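Local coordinates for NeuRonal IgCAM-5 (Caenorhabditis elegans, PDB 6ON6), which probably mediates cell-surface recognition and adhesion in the nervous system, its first immunoglobulin domain, the part described here, forming a homodimer, at residues Pro5-Met13 / Tyr91-Leu102. Numbering follows the deposited sequence.
Sequences PPTIQQPSM and YSCQINTEPITL
I8, on the first edge strand of this immunoglobulin sandwich, faces C93 of the C28-C93 disulfide, which links the two sheets of the fold, and the hairpin formed by strands 89-95 and 101-110, across the core between the sheets. Its CG1 lies anti to the carbonyl carbon (chi1 -68°), and the extended chi2 carries CD1 on to 3.9 Å from C93 SG and 3.6 Å from the backbone C of L102. I95 slides past it in the opposite direction, with I95 CD1 3.7 Å from I8 CG1, while the methyl of T101 packs against the same branch; a branched aliphatic chain suits this place because one residue reaches both strands of the hairpin. Cutting this side chain back to an alanine is likely to open a gap beside the disulfide and take away part of the apolar cover of I95 and the T101 methyl. Beyond the loop that follows strand 7-8, M13 has a flexible chain bent at chi2 and chi3: its CG rests 4.0 Å from C93 SG, and its CE lies against Y91 O and CB. At the other end, the CG-CD edge of the compact P6 ring presses on the methyl of T97, with P6 CG a tight 3.3 Å from T97 CG2. A water bridges P6 O and T101 OG1. Strand 24-31, which carries C28, pairs with 7-8, while F40 of strand 38-42 packs against M13 and C93.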
ATOM      1  N   PRO A   5     -17.831  -5.163  13.146  1.00 41.94           N
ATOM      2  CA  PRO A   5     -16.791  -4.927  12.151  1.00 44.97           C
ATOM      3  C   PRO A   5     -15.484  -4.591  12.844  1.00 40.57           C
ATOM      4  O   PRO A   5     -15.474  -4.250  14.033  1.00 41.80           O
ATOM      5  CB  PRO A   5     -17.331  -3.705  11.391  1.00 44.29           C
ATOM      6  CG  PRO A   5     -18.112  -2.958  12.420  1.00 44.40           C
ATOM      7  CD  PRO A   5     -18.750  -4.016  13.269  1.00 46.65           C
ATOM      8  N   PRO A   6     -14.351  -4.683  12.156  1.00 39.00           N
ATOM      9  CA  PRO A   6     -13.118  -4.172  12.757  1.00 32.65           C
ATOM     10  C   PRO A   6     -13.241  -2.694  13.072  1.00 37.56           C
ATOM     11  O   PRO A   6     -13.801  -1.918  12.289  1.00 40.47           O
ATOM     12  CB  PRO A   6     -12.066  -4.403  11.660  1.00 37.20           C
ATOM     13  CG  PRO A   6     -12.587  -5.590  10.908  1.00 35.58           C
ATOM     14  CD  PRO A   6     -14.111  -5.490  10.954  1.00 38.87           C
ATOM     15  N   THR A   7     -12.637  -2.293  14.194  1.00 31.69           N
ATOM     16  CA  THR A   7     -12.520  -0.889  14.532  1.00 36.00           C
ATOM     17  C   THR A   7     -11.103  -0.655  15.047  1.00 33.08           C
ATOM     18  O   THR A   7     -10.437  -1.568  15.535  1.00 35.37           O
ATOM     19  CB  THR A   7     -13.595  -0.466  15.572  1.00 39.39           C
ATOM     20  OG1 THR A   7     -13.535  -1.363  16.687  1.00 41.01           O
ATOM     21  CG2 THR A   7     -15.001  -0.463  14.942  1.00 39.66           C
ATOM     22  N   ILE A   8     -10.681   0.586  15.001  1.00 34.95           N
ATOM     23  CA  ILE A   8      -9.342   0.920  15.465  1.00 33.82           C
ATOM     24  C   ILE A   8      -9.455   1.654  16.792  1.00 33.67           C
ATOM     25  O   ILE A   8     -10.119   2.701  16.885  1.00 34.48           O
ATOM     26  CB  ILE A   8      -8.554   1.700  14.410  1.00 36.75           C
ATOM     27  CG1 ILE A   8      -8.253   0.784  13.211  1.00 37.93           C
ATOM     28  CG2 ILE A   8      -7.277   2.200  15.015  1.00 34.86           C
ATOM     29  CD1 ILE A   8      -7.703   1.499  11.978  1.00 40.90           C
ATOM     30  N   GLN A   9      -8.891   1.050  17.837  1.00 31.46           N
ATOM     31  CA  GLN A   9      -9.034   1.588  19.177  1.00 30.44           C
ATOM     32  C   GLN A   9      -8.235   2.863  19.298  1.00 31.87           C
ATOM     33  O   GLN A   9      -7.130   2.959  18.749  1.00 35.59           O
ATOM     34  CB  GLN A   9      -8.460   0.579  20.149  1.00 33.49           C
ATOM     35  CG  GLN A   9      -8.408   1.075  21.578  1.00 32.87           C
ATOM     36  CD  GLN A   9      -8.252  -0.067  22.526  1.00 35.59           C
ATOM     37  OE1 GLN A   9      -8.932  -1.075  22.399  1.00 36.39           O
ATOM     38  NE2 GLN A   9      -7.306   0.043  23.430  1.00 42.04           N
ATOM     39  N   GLN A  10      -8.701   3.789  19.999  1.00 30.51           N
ATOM     40  CA  GLN A  10      -7.959   5.020  20.140  1.00 31.51           C
ATOM     41  C   GLN A  10      -7.381   5.166  21.538  1.00 29.31           C
ATOM     42  O   GLN A  10      -8.051   4.835  22.517  1.00 31.72           O
ATOM     43  CB  GLN A  10      -8.835   6.229  19.828  1.00 38.08           C
ATOM     44  CG  GLN A  10      -9.209   6.325  18.367  1.00 42.51           C
ATOM     45  CD  GLN A  10      -7.992   6.478  17.431  1.00 44.94           C
ATOM     46  OE1 GLN A  10      -6.928   6.971  17.827  1.00 43.95           O
ATOM     47  NE2 GLN A  10      -8.151   6.045  16.180  1.00 47.98           N
ATOM     48  N   PRO A  11      -6.157   5.693  21.687  1.00 30.88           N
ATOM     49  CA  PRO A  11      -5.310   6.237  20.625  1.00 30.84           C
ATOM     50  C   PRO A  11      -4.585   5.158  19.824  1.00 30.52           C
ATOM     51  O   PRO A  11      -4.056   4.202  20.388  1.00 35.69           O
ATOM     52  CB  PRO A  11      -4.276   7.051  21.404  1.00 33.74           C
ATOM     53  CG  PRO A  11      -4.162   6.370  22.702  1.00 35.42           C
ATOM     54  CD  PRO A  11      -5.551   5.875  23.009  1.00 33.67           C
ATOM     55  N   SER A  12      -4.604   5.313  18.506  1.00 28.11           N
ATOM     56  CA  SER A  12      -3.817   4.527  17.560  1.00 27.07           C
ATOM     57  C   SER A  12      -3.197   5.508  16.579  1.00 23.67           C
ATOM     58  O   SER A  12      -3.757   6.569  16.324  1.00 26.52           O
ATOM     59  CB  SER A  12      -4.628   3.492  16.741  1.00 26.85           C
ATOM     60  OG  SER A  12      -4.875   2.278  17.463  1.00 29.25           O
ATOM     61  N   MET A  13      -2.006   5.172  16.051  1.00 23.23           N
ATOM     62  CA  MET A  13      -1.355   5.994  15.021  1.00 22.45           C
ATOM     63  C   MET A  13      -1.244   7.448  15.484  1.00 25.66           C
ATOM     64  O   MET A  13      -1.580   8.392  14.766  1.00 29.08           O
ATOM     65  CB  MET A  13      -2.052   5.860  13.678  1.00 24.13           C
ATOM     66  CG  MET A  13      -2.203   4.415  13.208  1.00 24.77           C
ATOM     67  SD  MET A  13      -0.611   3.575  13.031  1.00 25.45           S
ATOM     68  CE  MET A  13       0.130   4.423  11.667  1.00 28.29           C
ATOM     69  N   TYR A  91       1.740   8.338   8.127  1.00 25.46           N
ATOM     70  CA  TYR A  91       1.757   6.887   8.159  1.00 25.72           C
ATOM     71  C   TYR A  91       0.352   6.453   8.490  1.00 25.78           C
ATOM     72  O   TYR A  91      -0.258   6.984   9.430  1.00 28.81           O
ATOM     73  CB  TYR A  91       2.729   6.371   9.232  1.00 23.36           C
ATOM     74  CG  TYR A  91       4.180   6.673   8.837  1.00 23.78           C
ATOM     75  CD1 TYR A  91       4.689   7.956   8.982  1.00 23.55           C
ATOM     76  CD2 TYR A  91       5.005   5.704   8.230  1.00 25.57           C
ATOM     77  CE1 TYR A  91       6.019   8.270   8.579  1.00 24.34           C
ATOM     78  CE2 TYR A  91       6.312   6.026   7.858  1.00 26.53           C
ATOM     79  CZ  TYR A  91       6.757   7.281   8.027  1.00 24.88           C
ATOM     80  OH  TYR A  91       8.046   7.510   7.616  1.00 27.24           O
ATOM     81  N   SER A  92      -0.156   5.482   7.759  1.00 24.39           N
ATOM     82  CA  SER A  92      -1.509   5.037   8.035  1.00 26.30           C
ATOM     83  C   SER A  92      -1.553   3.518   8.196  1.00 25.73           C
ATOM     84  O   SER A  92      -0.781   2.776   7.588  1.00 28.84           O
ATOM     85  CB  SER A  92      -2.446   5.623   6.969  1.00 35.33           C
ATOM     86  OG  SER A  92      -2.266   4.932   5.770  1.00 46.65           O
ATOM     87  N   CYS A  93      -2.437   3.027   9.060  1.00 24.85           N
ATOM     88  CA  CYS A  93      -2.718   1.604   9.041  1.00 26.61           C
ATOM     89  C   CYS A  93      -4.115   1.462   8.479  1.00 26.87           C
ATOM     90  O   CYS A  93      -4.986   2.287   8.764  1.00 30.24           O
ATOM     91  CB  CYS A  93      -2.583   0.903  10.406  1.00 32.14           C
ATOM     92  SG  CYS A  93      -3.874   1.178  11.480  1.00 44.28           S
ATOM     93  N   GLN A  94      -4.303   0.472   7.637  1.00 25.51           N
ATOM     94  CA  GLN A  94      -5.579   0.306   6.964  1.00 27.41           C
ATOM     95  C   GLN A  94      -5.981  -1.157   6.972  1.00 26.88           C
ATOM     96  O   GLN A  94      -5.124  -2.043   6.900  1.00 31.00           O
ATOM     97  CB  GLN A  94      -5.544   0.961   5.596  1.00 32.74           C
ATOM     98  CG  GLN A  94      -4.670   0.330   4.643  1.00 34.24           C
ATOM     99  CD  GLN A  94      -4.515   1.198   3.384  1.00 36.33           C
ATOM    100  OE1 GLN A  94      -4.004   2.323   3.442  1.00 44.91           O
ATOM    101  NE2 GLN A  94      -5.017   0.710   2.275  1.00 35.04           N
ATOM    102  N   ILE A  95      -7.293  -1.405   7.184  1.00 29.80           N
ATOM    103  CA  ILE A  95      -7.839  -2.749   7.242  1.00 31.14           C
ATOM    104  C   ILE A  95      -8.793  -2.921   6.084  1.00 31.74           C
ATOM    105  O   ILE A  95      -9.490  -1.969   5.724  1.00 36.92           O
ATOM    106  CB  ILE A  95      -8.635  -2.908   8.544  1.00 35.69           C
ATOM    107  CG1 ILE A  95      -7.829  -2.348   9.726  1.00 37.73           C
ATOM    108  CG2 ILE A  95      -8.928  -4.354   8.757  1.00 34.97           C
ATOM    109  CD1 ILE A  95      -8.663  -2.086  10.977  1.00 47.46           C
ATOM    110  N   ASN A  96      -8.763  -4.104   5.451  1.00 33.02           N
ATOM    111  CA  ASN A  96      -9.548  -4.359   4.234  1.00 32.86           C
ATOM    112  C   ASN A  96     -11.016  -4.633   4.486  1.00 39.47           C
ATOM    113  O   ASN A  96     -11.591  -5.547   3.891  1.00 40.67           O
ATOM    114  CB  ASN A  96      -8.960  -5.476   3.378  1.00 36.10           C
ATOM    115  CG  ASN A  96      -8.930  -6.786   4.086  1.00 36.22           C
ATOM    116  OD1 ASN A  96      -9.177  -6.856   5.299  1.00 37.05           O
ATOM    117  ND2 ASN A  96      -8.645  -7.849   3.345  1.00 40.39           N
ATOM    118  N   THR A  97     -11.608  -3.821   5.334  1.00 37.26           N
ATOM    119  CA  THR A  97     -13.047  -3.863   5.498  1.00 36.55           C
ATOM    120  C   THR A  97     -13.715  -3.094   4.377  1.00 36.66           C
ATOM    121  O   THR A  97     -13.089  -2.350   3.604  1.00 34.52           O
ATOM    122  CB  THR A  97     -13.407  -3.220   6.820  1.00 39.59           C
ATOM    123  OG1 THR A  97     -12.812  -1.914   6.903  1.00 41.03           O
ATOM    124  CG2 THR A  97     -12.940  -4.093   7.970  1.00 41.33           C
ATOM    125  N   GLU A  98     -15.021  -3.317   4.286  1.00 39.38           N
ATOM    126  CA  GLU A  98     -15.899  -2.595   3.381  1.00 40.36           C
ATOM    127  C   GLU A  98     -17.003  -2.055   4.276  1.00 39.43           C
ATOM    128  O   GLU A  98     -17.839  -2.839   4.778  1.00 43.26           O
ATOM    129  CB  GLU A  98     -16.455  -3.508   2.287  1.00 38.58           C
ATOM    130  CG  GLU A  98     -15.352  -3.887   1.313  1.00 38.35           C
ATOM    131  CD  GLU A  98     -15.626  -5.122   0.482  1.00 43.73           C
ATOM    132  OE1 GLU A  98     -16.816  -5.553   0.411  1.00 48.42           O
ATOM    133  OE2 GLU A  98     -14.622  -5.651  -0.086  1.00 41.37           O
ATOM    134  N   PRO A  99     -17.038  -0.752   4.519  1.00 40.09           N
ATOM    135  CA  PRO A  99     -16.016   0.162   3.996  1.00 37.74           C
ATOM    136  C   PRO A  99     -14.681   0.089   4.762  1.00 40.60           C
ATOM    137  O   PRO A  99     -14.571  -0.584   5.789  1.00 40.53           O
ATOM    138  CB  PRO A  99     -16.645   1.530   4.210  1.00 38.53           C
ATOM    139  CG  PRO A  99     -17.504   1.340   5.442  1.00 44.95           C
ATOM    140  CD  PRO A  99     -18.055  -0.072   5.337  1.00 41.92           C
ATOM    141  N   ILE A 100     -13.690   0.822   4.280  1.00 36.50           N
ATOM    142  CA  ILE A 100     -12.340   0.668   4.832  1.00 34.62           C
ATOM    143  C   ILE A 100     -12.290   1.191   6.258  1.00 37.61           C
ATOM    144  O   ILE A 100     -13.105   1.993   6.701  1.00 38.63           O
ATOM    145  CB  ILE A 100     -11.348   1.413   3.932  1.00 30.51           C
ATOM    146  CG1 ILE A 100      -9.914   0.963   4.193  1.00 35.93           C
ATOM    147  CG2 ILE A 100     -11.563   2.916   4.132  1.00 35.80           C
ATOM    148  CD1 ILE A 100      -9.030   1.319   3.107  1.00 37.75           C
ATOM    149  N   THR A 101     -11.297   0.733   6.984  1.00 34.71           N
ATOM    150  CA  THR A 101     -11.046   1.241   8.318  1.00 34.59           C
ATOM    151  C   THR A 101      -9.578   1.632   8.354  1.00 30.83           C
ATOM    152  O   THR A 101      -8.724   0.852   7.910  1.00 35.71           O
ATOM    153  CB  THR A 101     -11.332   0.147   9.322  1.00 41.38           C
ATOM    154  OG1 THR A 101     -12.689  -0.296   9.142  1.00 45.78           O
ATOM    155  CG2 THR A 101     -11.174   0.683  10.708  1.00 44.73           C
ATOM    156  N   LEU A 102      -9.310   2.851   8.801  1.00 34.94           N
ATOM    157  CA  LEU A 102      -7.928   3.315   8.810  1.00 33.83           C
ATOM    158  C   LEU A 102      -7.716   4.399   9.853  1.00 32.63           C
ATOM    159  O   LEU A 102      -8.659   4.979  10.403  1.00 38.01           O
ATOM    160  CB  LEU A 102      -7.522   3.805   7.430  1.00 39.21           C
ATOM    161  CG  LEU A 102      -8.146   5.039   6.804  1.00 44.98           C
ATOM    162  CD1 LEU A 102      -7.394   6.286   7.221  1.00 46.63           C
ATOM    163  CD2 LEU A 102      -8.069   4.864   5.303  1.00 44.97           C
TER
HETATM  164  O   HOH W   1     -14.695  -0.097  10.786  1.00 52.57           O